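Local coordinates for cytochrome C (Marichromatium purpuratum 984, PDB 5LO9), which probably oxidises thiosulfate to tetrathionate, and may catalyse the reverse reaction, passing electrons through its c-type hemes, at residues L267-N272 / Q285-H291; Q328-R332 / V345-N349; R332-Q338 / Y430-A434. One frame throughout, in Å; residues are numbered along the deposited sequence.

Interaction 1 (L267-N272 / Q285-H291). With HEC (heme c), chain E.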
loop_
_atom_site.group_PDB
_atom_site.type_symbol
_atom_site.label_atom_id
_atom_site.label_comp_id
_atom_site.label_asym_id
_atom_site.label_seq_id
_atom_site.Cartn_x
_atom_site.Cartn_y
_atom_site.Cartn_z
ATOM N N LEU A 267 17.823 2.859 3.374
ATOM C CA LEU A 267 17.491 4.172 2.854
ATOM C C LEU A 267 16.840 5.032 3.924
ATOM O O LEU A 267 16.996 6.254 3.925
ATOM C CB LEU A 267 16.551 4.035 1.686
ATOM C CG LEU A 267 17.020 3.327 0.425
ATOM C CD1 LEU A 267 15.912 3.416 -0.641
ATOM C CD2 LEU A 267 18.275 3.961 -0.068
ATOM N N PHE A 268 16.065 4.408 4.806
ATOM C CA PHE A 268 15.436 5.135 5.899
ATOM C C PHE A 268 16.481 5.736 6.837
ATOM O O PHE A 268 16.338 6.875 7.307
ATOM C CB PHE A 268 14.517 4.178 6.660
ATOM C CG PHE A 268 13.424 4.849 7.437
ATOM C CD1 PHE A 268 12.201 5.100 6.846
ATOM C CD2 PHE A 268 13.614 5.200 8.763
ATOM C CE1 PHE A 268 11.163 5.698 7.557
ATOM C CE2 PHE A 268 12.590 5.790 9.482
ATOM C CZ PHE A 268 11.350 6.047 8.867
ATOM N N ARG A 269 17.529 4.966 7.129
ATOM C CA ARG A 269 18.571 5.324 8.078
ATOM C C ARG A 269 19.697 6.151 7.442
ATOM O O ARG A 269 20.334 6.970 8.122
ATOM C CB ARG A 269 19.129 4.026 8.684
ATOM C CG ARG A 269 20.247 4.162 9.690
ATOM C CD ARG A 269 19.781 4.787 10.982
ATOM N NE ARG A 269 19.908 6.241 10.981
ATOM C CZ ARG A 269 19.705 7.029 12.032
ATOM N NH1 ARG A 269 19.360 6.532 13.217
ATOM N NH2 ARG A 269 19.842 8.334 11.879
ATOM N N HIS A 270 19.978 5.955 6.161
ATOM C CA HIS A 270 21.104 6.623 5.521
ATOM C C HIS A 270 20.636 7.392 4.301
ATOM O O HIS A 270 21.303 7.414 3.276
ATOM C CB HIS A 270 22.190 5.620 5.162
ATOM C CG HIS A 270 22.687 4.828 6.342
ATOM N ND1 HIS A 270 23.667 5.292 7.194
ATOM C CD2 HIS A 270 22.316 3.618 6.825
ATOM C CE1 HIS A 270 23.900 4.390 8.130
ATOM N NE2 HIS A 270 23.088 3.368 7.936
ATOM N N THR A 271 19.494 8.076 4.441
ATOM C CA THR A 271 18.813 8.666 3.299
ATOM C C THR A 271 19.733 9.595 2.522
ATOM O O THR A 271 19.682 9.653 1.280
ATOM C CB THR A 271 17.587 9.444 3.764
ATOM O OG1 THR A 271 16.968 8.791 4.886
ATOM C CG2 THR A 271 16.588 9.507 2.630
ATOM N N ASN A 272 20.604 10.306 3.230
ATOM C CA ASN A 272 21.361 11.387 2.622
ATOM C C ASN A 272 22.664 10.919 1.986
ATOM O O ASN A 272 23.264 11.680 1.220
ATOM C CB ASN A 272 21.677 12.444 3.676
ATOM C CG ASN A 272 22.631 11.933 4.706
ATOM O OD1 ASN A 272 22.374 10.942 5.373
ATOM N ND2 ASN A 272 23.792 12.545 4.767
ATOM N N GLN A 285 19.691 15.413 6.407
ATOM C CA GLN A 285 18.662 14.782 7.202
ATOM C C GLN A 285 18.574 13.320 6.798
ATOM O O GLN A 285 19.094 12.918 5.756
ATOM C CB GLN A 285 17.320 15.455 6.983
ATOM C CG GLN A 285 17.324 16.941 7.282
ATOM C CD GLN A 285 17.469 17.317 8.754
ATOM O OE1 GLN A 285 18.273 18.180 9.099
ATOM N NE2 GLN A 285 16.656 16.731 9.606
ATOM N N THR A 286 17.925 12.526 7.648
ATOM C CA THR A 286 17.491 11.184 7.300
ATOM C C THR A 286 16.108 10.976 7.894
ATOM O O THR A 286 15.725 11.626 8.869
ATOM C CB THR A 286 18.411 10.074 7.820
ATOM O OG1 THR A 286 18.329 10.020 9.253
ATOM C CG2 THR A 286 19.872 10.250 7.383
ATOM N N CYS A 287 15.377 10.020 7.313
ATOM C CA CYS A 287 14.052 9.680 7.815
ATOM C C CYS A 287 14.144 9.309 9.284
ATOM O O CYS A 287 13.275 9.662 10.088
ATOM C CB CYS A 287 13.459 8.495 7.033
ATOM S SG CYS A 287 13.534 8.472 5.192
ATOM N N ALA A 288 15.193 8.571 9.635
ATOM C CA ALA A 288 15.336 8.005 10.962
ATOM C C ALA A 288 15.488 9.075 12.037
ATOM O O ALA A 288 15.215 8.797 13.212
ATOM C CB ALA A 288 16.557 7.080 10.973
ATOM N N GLY A 289 15.916 10.279 11.654
ATOM C CA GLY A 289 16.180 11.324 12.621
ATOM C C GLY A 289 14.925 11.916 13.234
ATOM O O GLY A 289 14.979 12.513 14.312
ATOM N N CYS A 290 13.810 11.863 12.519
ATOM C CA CYS A 290 12.547 12.309 13.071
ATOM C C CYS A 290 11.611 11.155 13.405
ATOM O O CYS A 290 10.532 11.399 13.949
ATOM C CB CYS A 290 11.851 13.255 12.099
ATOM S SG CYS A 290 12.822 14.705 11.625
ATOM N N HIS A 291 11.969 9.918 13.048
ATOM C CA HIS A 291 11.124 8.728 13.220
ATOM C C HIS A 291 12.010 7.702 13.925
ATOM O O HIS A 291 12.630 6.827 13.305
ATOM C CB HIS A 291 10.571 8.187 11.889
ATOM C CG HIS A 291 9.729 9.161 11.122
ATOM N ND1 HIS A 291 8.405 9.392 11.424
ATOM C CD2 HIS A 291 10.004 9.927 10.033
ATOM C CE1 HIS A 291 7.904 10.268 10.563
ATOM N NE2 HIS A 291 8.851 10.606 9.706
HETATM FE FE HEC E . 8.316 11.938 8.040
HETATM C CHA HEC E . 4.928 11.927 8.974
HETATM C CHB HEC E . 7.845 9.010 6.179
HETATM C CHC HEC E . 11.650 12.104 6.893
HETATM C CHD HEC E . 8.884 14.564 10.185
HETATM N NA HEC E . 6.681 10.705 7.666
HETATM C C1A HEC E . 5.441 10.878 8.110
HETATM C C2A HEC E . 4.500 9.834 7.649
HETATM C C3A HEC E . 5.344 8.972 6.840
HETATM C C4A HEC E . 6.689 9.596 6.906
HETATM C CMA HEC E . 4.928 7.730 6.138
HETATM C CAA HEC E . 3.039 9.693 7.994
HETATM C CBA HEC E . 2.915 9.256 9.450
HETATM C CGA HEC E . 1.473 8.949 9.819
HETATM O O1A HEC E . 1.288 8.262 10.848
HETATM O O2A HEC E . 0.521 9.402 9.114
HETATM N NB HEC E . 9.533 10.799 6.783
HETATM C C1B HEC E . 9.154 9.671 6.144
HETATM C C2B HEC E . 10.219 9.099 5.314
HETATM C C3B HEC E . 11.333 10.014 5.519
HETATM C C4B HEC E . 10.790 11.033 6.436
HETATM C CMB HEC E . 10.177 7.857 4.496
HETATM C CAB HEC E . 12.690 9.930 4.902
HETATM C CBB HEC E . 12.523 10.104 3.393
HETATM N NC HEC E . 9.976 13.136 8.452
HETATM C C1C HEC E . 11.207 13.043 7.926
HETATM C C2C HEC E . 12.167 14.004 8.519
HETATM C C3C HEC E . 11.336 14.738 9.488
HETATM C C4C HEC E . 10.006 14.099 9.365
HETATM C CMC HEC E . 13.623 14.160 8.159
HETATM C CAC HEC E . 11.706 15.839 10.465
HETATM C CBC HEC E . 12.438 16.955 9.791
HETATM N ND HEC E . 7.103 13.044 9.326
HETATM C C1D HEC E . 7.520 14.047 10.082
HETATM C C2D HEC E . 6.444 14.634 10.900
HETATM C C3D HEC E . 5.232 13.869 10.556
HETATM C C4D HEC E . 5.792 12.916 9.558
HETATM C CMD HEC E . 6.622 15.781 11.833
HETATM C CAD HEC E . 3.810 13.994 11.075
HETATM C CBD HEC E . 3.157 15.381 10.898
HETATM C CGD HEC E . 2.945 15.915 9.466
HETATM O O1D HEC E . 3.880 15.972 8.612
HETATM O O2D HEC E . 1.797 16.346 9.172
#
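Helix 256-269 ends in L267-N272, against the heme-attachment loop Q285-H291. Leu-267 sends its side chain away from the loop, onto Val-352 and Leu-356 of helix 351-363, while its carbonyl O accepts a hydrogen bond from Thr-271 OG1 (2.7 Å). Phe-268 makes the largest share of the packing on its segment: its O accepts a hydrogen bond from Ala-288 N (3.1 Å), and Cys-287 CB sits squarely over its ring, 3.4 Å from the centroid, as a CH-pi contact. Cys-287 SG also lies over that face, 4.4 Å from the centroid, a sulfur-aromatic contact; His-291 CB meets the ring edge at Phe-268 CZ (3.8 Å). The loop that Phe-268 backs is the CXXCH signature of c-type cytochromes: Cys-287 SG is bonded to HEC CAB (1.7 Å), Cys-290 SG to HEC CAC (2.0 Å), and His-291 NE2 to the iron, HEC FE (2.2 Å), with His-291 ND1 hydrogen-bonded to Ser-301 O. Arg-269 lays its guanidinium over Ala-288, CZ to CB 3.3 Å, and reaches a propionate of the neighbouring heme c carried by Cys-402 and Cys-405. At His-270 the chain leaves the helix, and the imidazole turns to Glu-418. Thr-271 OG1 then accepts a hydrogen bond from Cys-287 N (3.2 Å), tying the helix end to the first heme cysteine. Asn-272 closes the segment, its OD1 3.3 Å from Thr-286 CG2 and its ND2 hydrogen-bonded to Gly-417 O.

Interaction 2 (Q328-R332 / V345-N349). With HEC (heme c), chain E; THJ (thiosulfate), chain J; EDO (1,2-ethanediol), chain B.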
loop_
_atom_site.group_PDB
_atom_site.type_symbol
_atom_site.label_atom_id
_atom_site.label_comp_id
_atom_site.label_asym_id
_atom_site.label_seq_id
_atom_site.Cartn_x
_atom_site.Cartn_y
_atom_site.Cartn_z
ATOM N N GLN A 328 6.775 10.841 -0.891
ATOM C CA GLN A 328 7.319 11.889 -1.755
ATOM C C GLN A 328 7.150 13.274 -1.139
ATOM O O GLN A 328 8.005 14.141 -1.334
ATOM C CB GLN A 328 6.659 11.826 -3.116
ATOM C CG GLN A 328 7.010 10.565 -3.855
ATOM C CD GLN A 328 6.233 10.444 -5.140
ATOM O OE1 GLN A 328 5.009 10.669 -5.180
ATOM N NE2 GLN A 328 6.941 10.131 -6.214
ATOM N N GLY A 329 6.087 13.487 -0.362
ATOM C CA GLY A 329 5.957 14.734 0.366
ATOM C C GLY A 329 7.108 14.956 1.325
ATOM O O GLY A 329 7.687 16.041 1.375
ATOM N N CYS A 330 7.467 13.918 2.081
ATOM C CA CYS A 330 8.606 13.998 2.981
ATOM C C CYS A 330 9.899 14.323 2.236
ATOM O O CYS A 330 10.751 15.073 2.738
ATOM C CB CYS A 330 8.713 12.678 3.748
ATOM S SG CYS A 330 7.651 12.654 5.206
ATOM N N PHE A 331 10.075 13.781 1.030
ATOM C CA PHE A 331 11.277 14.136 0.282
ATOM C C PHE A 331 11.207 15.591 -0.143
ATOM O O PHE A 331 12.219 16.294 -0.123
ATOM C CB PHE A 331 11.466 13.231 -0.936
ATOM C CG PHE A 331 12.255 11.961 -0.670
ATOM C CD1 PHE A 331 13.629 11.960 -0.767
ATOM C CD2 PHE A 331 11.619 10.765 -0.375
ATOM C CE1 PHE A 331 14.371 10.799 -0.543
ATOM C CE2 PHE A 331 12.357 9.590 -0.156
ATOM C CZ PHE A 331 13.722 9.610 -0.234
ATOM N N ARG A 332 10.011 16.063 -0.501
ATOM C CA ARG A 332 9.871 17.432 -0.985
ATOM C C ARG A 332 10.146 18.442 0.121
ATOM O O ARG A 332 10.702 19.506 -0.139
ATOM C CB ARG A 332 8.476 17.656 -1.581
ATOM C CG ARG A 332 8.314 19.034 -2.212
ATOM C CD ARG A 332 7.140 19.214 -3.199
ATOM N NE ARG A 332 7.466 20.274 -4.185
ATOM C CZ ARG A 332 6.643 21.244 -4.628
ATOM N NH1 ARG A 332 5.388 21.340 -4.201
ATOM N NH2 ARG A 332 7.083 22.135 -5.529
ATOM N N VAL A 345 11.837 14.897 -6.319
ATOM C CA VAL A 345 11.568 13.782 -5.412
ATOM C C VAL A 345 11.788 12.498 -6.195
ATOM O O VAL A 345 11.877 12.520 -7.424
ATOM C CB VAL A 345 10.153 13.808 -4.812
ATOM C CG1 VAL A 345 9.856 15.118 -4.187
ATOM C CG2 VAL A 345 9.127 13.471 -5.823
ATOM N N PRO A 346 11.934 11.369 -5.535
ATOM C CA PRO A 346 12.236 10.134 -6.263
ATOM C C PRO A 346 11.042 9.685 -7.076
ATOM O O PRO A 346 9.891 9.941 -6.708
ATOM C CB PRO A 346 12.559 9.136 -5.154
ATOM C CG PRO A 346 12.748 9.946 -3.946
ATOM C CD PRO A 346 11.918 11.162 -4.082
ATOM N N GLU A 347 11.328 9.003 -8.194
ATOM C CA GLU A 347 10.259 8.478 -9.037
ATOM C C GLU A 347 9.410 7.500 -8.244
ATOM O O GLU A 347 9.907 6.714 -7.413
ATOM C CB GLU A 347 10.820 7.780 -10.275
ATOM C CG GLU A 347 10.653 8.554 -11.601
ATOM C CD GLU A 347 11.232 7.776 -12.780
ATOM O OE1 GLU A 347 11.012 6.531 -12.838
ATOM O OE2 GLU A 347 11.892 8.407 -13.643
ATOM N N THR A 348 8.109 7.569 -8.501
ATOM C CA THR A 348 7.164 6.869 -7.647
ATOM C C THR A 348 7.182 5.342 -7.861
ATOM O O THR A 348 7.046 4.599 -6.877
ATOM C CB THR A 348 5.753 7.480 -7.818
ATOM O OG1 THR A 348 4.758 6.564 -7.315
ATOM C CG2 THR A 348 5.478 7.929 -9.265
ATOM N N ASN A 349 7.453 4.830 -9.074
ATOM C CA ASN A 349 7.656 3.387 -9.225
ATOM C C ASN A 349 9.117 2.979 -9.276
ATOM O O ASN A 349 9.428 1.862 -9.704
ATOM C CB ASN A 349 6.911 2.828 -10.432
ATOM C CG ASN A 349 5.442 2.674 -10.165
ATOM O OD1 ASN A 349 5.015 2.487 -9.029
ATOM N ND2 ASN A 349 4.665 2.716 -11.191
HETATM FE FE HEC E . 8.316 11.938 8.040
HETATM C CHA HEC E . 4.928 11.927 8.974
HETATM C CHB HEC E . 7.845 9.010 6.179
HETATM C CHC HEC E . 11.650 12.104 6.893
HETATM C CHD HEC E . 8.884 14.564 10.185
HETATM N NA HEC E . 6.681 10.705 7.666
HETATM C C1A HEC E . 5.441 10.878 8.110
HETATM C C2A HEC E . 4.500 9.834 7.649
HETATM C C3A HEC E . 5.344 8.972 6.840
HETATM C C4A HEC E . 6.689 9.596 6.906
HETATM C CMA HEC E . 4.928 7.730 6.138
HETATM C CAA HEC E . 3.039 9.693 7.994
HETATM C CBA HEC E . 2.915 9.256 9.450
HETATM C CGA HEC E . 1.473 8.949 9.819
HETATM O O1A HEC E . 1.288 8.262 10.848
HETATM O O2A HEC E . 0.521 9.402 9.114
HETATM N NB HEC E . 9.533 10.799 6.783
HETATM C C1B HEC E . 9.154 9.671 6.144
HETATM C C2B HEC E . 10.219 9.099 5.314
HETATM C C3B HEC E . 11.333 10.014 5.519
HETATM C C4B HEC E . 10.790 11.033 6.436
HETATM C CMB HEC E . 10.177 7.857 4.496
HETATM C CAB HEC E . 12.690 9.930 4.902
HETATM C CBB HEC E . 12.523 10.104 3.393
HETATM N NC HEC E . 9.976 13.136 8.452
HETATM C C1C HEC E . 11.207 13.043 7.926
HETATM C C2C HEC E . 12.167 14.004 8.519
HETATM C C3C HEC E . 11.336 14.738 9.488
HETATM C C4C HEC E . 10.006 14.099 9.365
HETATM C CMC HEC E . 13.623 14.160 8.159
HETATM C CAC HEC E . 11.706 15.839 10.465
HETATM C CBC HEC E . 12.438 16.955 9.791
HETATM N ND HEC E . 7.103 13.044 9.326
HETATM C C1D HEC E . 7.520 14.047 10.082
HETATM C C2D HEC E . 6.444 14.634 10.900
HETATM C C3D HEC E . 5.232 13.869 10.556
HETATM C C4D HEC E . 5.792 12.916 9.558
HETATM C CMD HEC E . 6.622 15.781 11.833
HETATM C CAD HEC E . 3.810 13.994 11.075
HETATM C CBD HEC E . 3.157 15.381 10.898
HETATM C CGD HEC E . 2.945 15.915 9.466
HETATM O O1D HEC E . 3.880 15.972 8.612
HETATM O O2D HEC E . 1.797 16.346 9.172
HETATM S S1 THJ J . 6.373 15.933 5.764
HETATM O O1 THJ J . 5.573 15.744 4.505
HETATM O O2 THJ J . 5.571 16.639 6.816
HETATM O O3 THJ J . 7.503 16.838 5.446
HETATM S S2 THJ J . 7.102 14.334 6.339
HETATM C C1 EDO B . 3.487 14.573 -3.294
HETATM O O1 EDO B . 3.692 13.626 -4.400
HETATM C C2 EDO B . 4.506 15.760 -3.108
HETATM O O2 EDO B . 5.421 16.064 -4.204
#
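A single hydrogen bond joins the last turns of helix 323-332 to the loop V345-N349: Gln-328 NE2 donates to Pro-346 O (3.0 Å), the extended amide side chain also bringing NE2 to 3.3 Å from Thr-348 CB. The apolar part centres on Phe-331. Pro-346 CG stands almost exactly on the ring normal, 3.6 Å from the centroid, a CH-pi contact, and Pro-346 CD lies 3.5 Å from Phe-331 CG. The opposite ring face meets the heme, Phe-331 CE2 to HEC CBB at 3.6 Å, so the phenyl is sandwiched between proline and porphyrin substituent. Val-345 CG1 fills the flank, 3.5 Å from Gln-328 O and 3.9 Å from Arg-332 CB. Covalent chemistry occupies another side of the same helix: Cys-330 SG is bonded to thiosulfate S2 (2.1 Å) and lies 3.0 Å from HEC FE, placing this helix end at the substrate site, on the iron face across from His-291. Helix 351-363 packs against both segments, with Leu-353 against Gln-328 and Pro-346, and Val-352 and Leu-356 against Phe-331. At the far end Asn-349 packs on Glu-325 and makes a weak hydrogen bond to Gln-328 of the second subunit, so the loop preceding helix 351-363 takes part in the subunit interface.

Interaction 3 (R332-Q338 / Y430-A434). With HEC (heme c), chain E; THJ (thiosulfate), chain J; EDO (1,2-ethanediol), chain V.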
loop_
_atom_site.group_PDB
_atom_site.type_symbol
_atom_site.label_atom_id
_atom_site.label_comp_id
_atom_site.label_asym_id
_atom_site.label_seq_id
_atom_site.Cartn_x
_atom_site.Cartn_y
_atom_site.Cartn_z
ATOM N N ARG A 332 10.011 16.063 -0.501
ATOM C CA ARG A 332 9.871 17.432 -0.985
ATOM C C ARG A 332 10.146 18.442 0.121
ATOM O O ARG A 332 10.702 19.506 -0.139
ATOM C CB ARG A 332 8.476 17.656 -1.581
ATOM C CG ARG A 332 8.314 19.034 -2.212
ATOM C CD ARG A 332 7.140 19.214 -3.199
ATOM N NE ARG A 332 7.466 20.274 -4.185
ATOM C CZ ARG A 332 6.643 21.244 -4.628
ATOM N NH1 ARG A 332 5.388 21.340 -4.201
ATOM N NH2 ARG A 332 7.083 22.135 -5.529
ATOM N N TYR A 333 9.757 18.147 1.354
ATOM C CA TYR A 333 9.806 19.141 2.419
ATOM C C TYR A 333 10.859 18.805 3.468
ATOM O O TYR A 333 11.774 19.595 3.677
ATOM C CB TYR A 333 8.440 19.304 3.073
ATOM C CG TYR A 333 7.357 19.712 2.096
ATOM C CD1 TYR A 333 7.430 20.903 1.417
ATOM C CD2 TYR A 333 6.268 18.890 1.831
ATOM C CE1 TYR A 333 6.441 21.276 0.487
ATOM C CE2 TYR A 333 5.295 19.264 0.924
ATOM C CZ TYR A 333 5.390 20.447 0.249
ATOM O OH TYR A 333 4.428 20.819 -0.644
ATOM N N SER A 334 10.772 17.658 4.140
ATOM C CA SER A 334 11.769 17.355 5.165
ATOM C C SER A 334 13.163 17.087 4.589
ATOM O O SER A 334 14.159 17.359 5.270
ATOM C CB SER A 334 11.335 16.164 6.016
ATOM O OG SER A 334 10.093 16.404 6.642
ATOM N N MET A 335 13.268 16.508 3.390
ATOM C CA MET A 335 14.558 16.268 2.736
ATOM C C MET A 335 14.930 17.338 1.702
ATOM O O MET A 335 15.972 17.217 1.046
ATOM C CB MET A 335 14.551 14.893 2.049
ATOM C CG MET A 335 13.843 13.813 2.847
ATOM S SD MET A 335 14.497 13.470 4.520
ATOM C CE MET A 335 16.174 12.937 4.108
ATOM N N ASN A 336 14.085 18.351 1.501
ATOM C CA ASN A 336 14.431 19.520 0.687
ATOM C C ASN A 336 14.928 19.149 -0.714
ATOM O O ASN A 336 15.976 19.611 -1.171
ATOM C CB ASN A 336 15.479 20.336 1.409
ATOM C CG ASN A 336 15.607 21.686 0.845
ATOM O OD1 ASN A 336 14.601 22.320 0.525
ATOM N ND2 ASN A 336 16.844 22.171 0.739
ATOM N N ALA A 337 14.133 18.344 -1.425
ATOM C CA ALA A 337 14.609 17.737 -2.663
ATOM C C ALA A 337 14.885 18.771 -3.738
ATOM O O ALA A 337 15.670 18.503 -4.656
ATOM C CB ALA A 337 13.595 16.719 -3.165
ATOM N N GLN A 338 14.264 19.948 -3.645
ATOM C CA GLN A 338 14.514 20.990 -4.631
ATOM C C GLN A 338 15.998 21.352 -4.693
ATOM O O GLN A 338 16.517 21.682 -5.764
ATOM C CB GLN A 338 13.690 22.225 -4.289
ATOM C CG GLN A 338 14.080 22.892 -2.953
ATOM C CD GLN A 338 13.111 23.991 -2.562
ATOM O OE1 GLN A 338 12.360 24.494 -3.405
ATOM N NE2 GLN A 338 13.060 24.315 -1.257
ATOM N N TYR A 430 15.589 20.813 7.632
ATOM C CA TYR A 430 14.338 20.694 6.898
ATOM C C TYR A 430 13.856 22.069 6.467
ATOM O O TYR A 430 14.174 23.083 7.105
ATOM C CB TYR A 430 13.272 20.021 7.765
ATOM C CG TYR A 430 13.107 20.592 9.169
ATOM C CD1 TYR A 430 12.263 21.692 9.406
ATOM C CD2 TYR A 430 13.777 20.036 10.245
ATOM C CE1 TYR A 430 12.088 22.212 10.672
ATOM C CE2 TYR A 430 13.603 20.553 11.557
ATOM C CZ TYR A 430 12.758 21.636 11.747
ATOM O OH TYR A 430 12.567 22.153 12.996
ATOM N N ASN A 431 13.060 22.106 5.385
ATOM C CA ASN A 431 12.701 23.398 4.810
ATOM C C ASN A 431 11.380 23.899 5.407
ATOM O O ASN A 431 10.773 23.263 6.276
ATOM C CB ASN A 431 12.721 23.348 3.258
ATOM C CG ASN A 431 11.527 22.599 2.592
ATOM O OD1 ASN A 431 10.374 22.581 3.077
ATOM N ND2 ASN A 431 11.816 22.045 1.406
ATOM N N TRP A 432 10.951 25.084 4.950
ATOM C CA TRP A 432 9.849 25.805 5.578
ATOM C C TRP A 432 8.495 25.169 5.301
ATOM O O TRP A 432 7.490 25.608 5.882
ATOM C CB TRP A 432 9.820 27.257 5.096
ATOM C CG TRP A 432 10.659 28.233 5.887
ATOM C CD1 TRP A 432 11.815 28.850 5.481
ATOM C CD2 TRP A 432 10.390 28.717 7.193
ATOM N NE1 TRP A 432 12.275 29.691 6.461
ATOM C CE2 TRP A 432 11.414 29.627 7.524
ATOM C CE3 TRP A 432 9.384 28.476 8.117
ATOM C CZ2 TRP A 432 11.464 30.274 8.750
ATOM C CZ3 TRP A 432 9.429 29.125 9.331
ATOM C CH2 TRP A 432 10.461 30.012 9.638
ATOM N N GLY A 433 8.446 24.157 4.438
ATOM C CA GLY A 433 7.208 23.459 4.202
ATOM C C GLY A 433 7.068 22.212 5.033
ATOM O O GLY A 433 5.991 21.616 5.063
ATOM N N ALA A 434 8.134 21.804 5.721
ATOM C CA ALA A 434 8.100 20.559 6.492
ATOM C C ALA A 434 7.282 20.725 7.764
ATOM O O ALA A 434 7.296 21.784 8.402
ATOM C CB ALA A 434 9.509 20.095 6.865
HETATM FE FE HEC E . 8.316 11.938 8.040
HETATM C CHA HEC E . 4.928 11.927 8.974
HETATM C CHB HEC E . 7.845 9.010 6.179
HETATM C CHC HEC E . 11.650 12.104 6.893
HETATM C CHD HEC E . 8.884 14.564 10.185
HETATM N NA HEC E . 6.681 10.705 7.666
HETATM C C1A HEC E . 5.441 10.878 8.110
HETATM C C2A HEC E . 4.500 9.834 7.649
HETATM C C3A HEC E . 5.344 8.972 6.840
HETATM C C4A HEC E . 6.689 9.596 6.906
HETATM C CMA HEC E . 4.928 7.730 6.138
HETATM C CAA HEC E . 3.039 9.693 7.994
HETATM C CBA HEC E . 2.915 9.256 9.450
HETATM C CGA HEC E . 1.473 8.949 9.819
HETATM O O1A HEC E . 1.288 8.262 10.848
HETATM O O2A HEC E . 0.521 9.402 9.114
HETATM N NB HEC E . 9.533 10.799 6.783
HETATM C C1B HEC E . 9.154 9.671 6.144
HETATM C C2B HEC E . 10.219 9.099 5.314
HETATM C C3B HEC E . 11.333 10.014 5.519
HETATM C C4B HEC E . 10.790 11.033 6.436
HETATM C CMB HEC E . 10.177 7.857 4.496
HETATM C CAB HEC E . 12.690 9.930 4.902
HETATM C CBB HEC E . 12.523 10.104 3.393
HETATM N NC HEC E . 9.976 13.136 8.452
HETATM C C1C HEC E . 11.207 13.043 7.926
HETATM C C2C HEC E . 12.167 14.004 8.519
HETATM C C3C HEC E . 11.336 14.738 9.488
HETATM C C4C HEC E . 10.006 14.099 9.365
HETATM C CMC HEC E . 13.623 14.160 8.159
HETATM C CAC HEC E . 11.706 15.839 10.465
HETATM C CBC HEC E . 12.438 16.955 9.791
HETATM N ND HEC E . 7.103 13.044 9.326
HETATM C C1D HEC E . 7.520 14.047 10.082
HETATM C C2D HEC E . 6.444 14.634 10.900
HETATM C C3D HEC E . 5.232 13.869 10.556
HETATM C C4D HEC E . 5.792 12.916 9.558
HETATM C CMD HEC E . 6.622 15.781 11.833
HETATM C CAD HEC E . 3.810 13.994 11.075
HETATM C CBD HEC E . 3.157 15.381 10.898
HETATM C CGD HEC E . 2.945 15.915 9.466
HETATM O O1D HEC E . 3.880 15.972 8.612
HETATM O O2D HEC E . 1.797 16.346 9.172
HETATM S S1 THJ J . 6.373 15.933 5.764
HETATM O O1 THJ J . 5.573 15.744 4.505
HETATM O O2 THJ J . 5.571 16.639 6.816
HETATM O O3 THJ J . 7.503 16.838 5.446
HETATM S S2 THJ J . 7.102 14.334 6.339
HETATM C C1 EDO V . 18.500 21.634 -10.144
HETATM O O1 EDO V . 19.136 20.875 -11.185
HETATM C C2 EDO V . 19.202 21.355 -8.817
HETATM O O2 EDO V . 18.655 22.177 -7.774
#
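Asn-431 anchors this contact with three donated hydrogen bonds. Its ND2 gives the straightest and shortest to Asn-336 OD1 (2.9 Å) and another to Arg-332 O (3.2 Å), while its backbone N binds Tyr-333 O (3.3 Å). The carbonyls at the end of helix 323-332 are thus met by one side chain and one amide from the other loop. Asn-336 OD1 accepts a further bond from Gln-338 NE2 (3.1 Å), which also bonds to Gln-477 O, and Asn-336 ND2 goes to Asp-339. On its own side Asn-431 OD1 takes Gly-433 N (2.8 Å), forming an Asx turn within the type I turn from Asn-431 to Ala-434, closed by Ala-434 N to Asn-431 O (3.1 Å). Tyr-333 packs along this turn, its CB 3.7 Å from Ala-434 N and 4.0 Å from Ala-434 CB, with Gly-433 O over one ring face. A CB on Gly-433 would fall 2.6 Å from Tyr-333 CD1, a clash, so the tyrosine can lie this close only because Gly-433 has no side chain. Ser-334 O comes within 3.7 Å of Tyr-430 CA, and Ser-334 OG within 3.7 Å of Ala-434 CB. The Tyr-430 ring leads away from 332-338 to the heme, CD2 to HEC CBC 3.4 Å, its hydroxyl bound to Asn-471. Together the two loops wall the thiosulfate pocket of the heme site: Ser-334 OG donates to thiosulfate O3 (2.9 Å), Tyr-333 CB and Ala-434 CA approach that same O3 at 3.5 and 3.9 Å, and Lys-316 and Arg-326 also line the pocket.

The three contacts surround one heme c, their centres 11 to 14 Å apart. Interaction 1 closes first along the chain and supplies the covalent attachment and the axial histidine; interactions 2 and 3 follow, overlap in sequence and share Arg-332, building the thiosulfate side of the heme from the end of helix 323-332 and the loop after it. Phe-331 CZ packs 4.1 Å from Thr-271 CG2, and Met-335 CE lies 3.4 Å from Gln-285 O, so interaction 1 touches both others. Interaction 3 brings in the 430-434 loop, within the second cytochrome c-like unit of this half of the chain, consistent with a substrate site completed where two heme-bearing units meet.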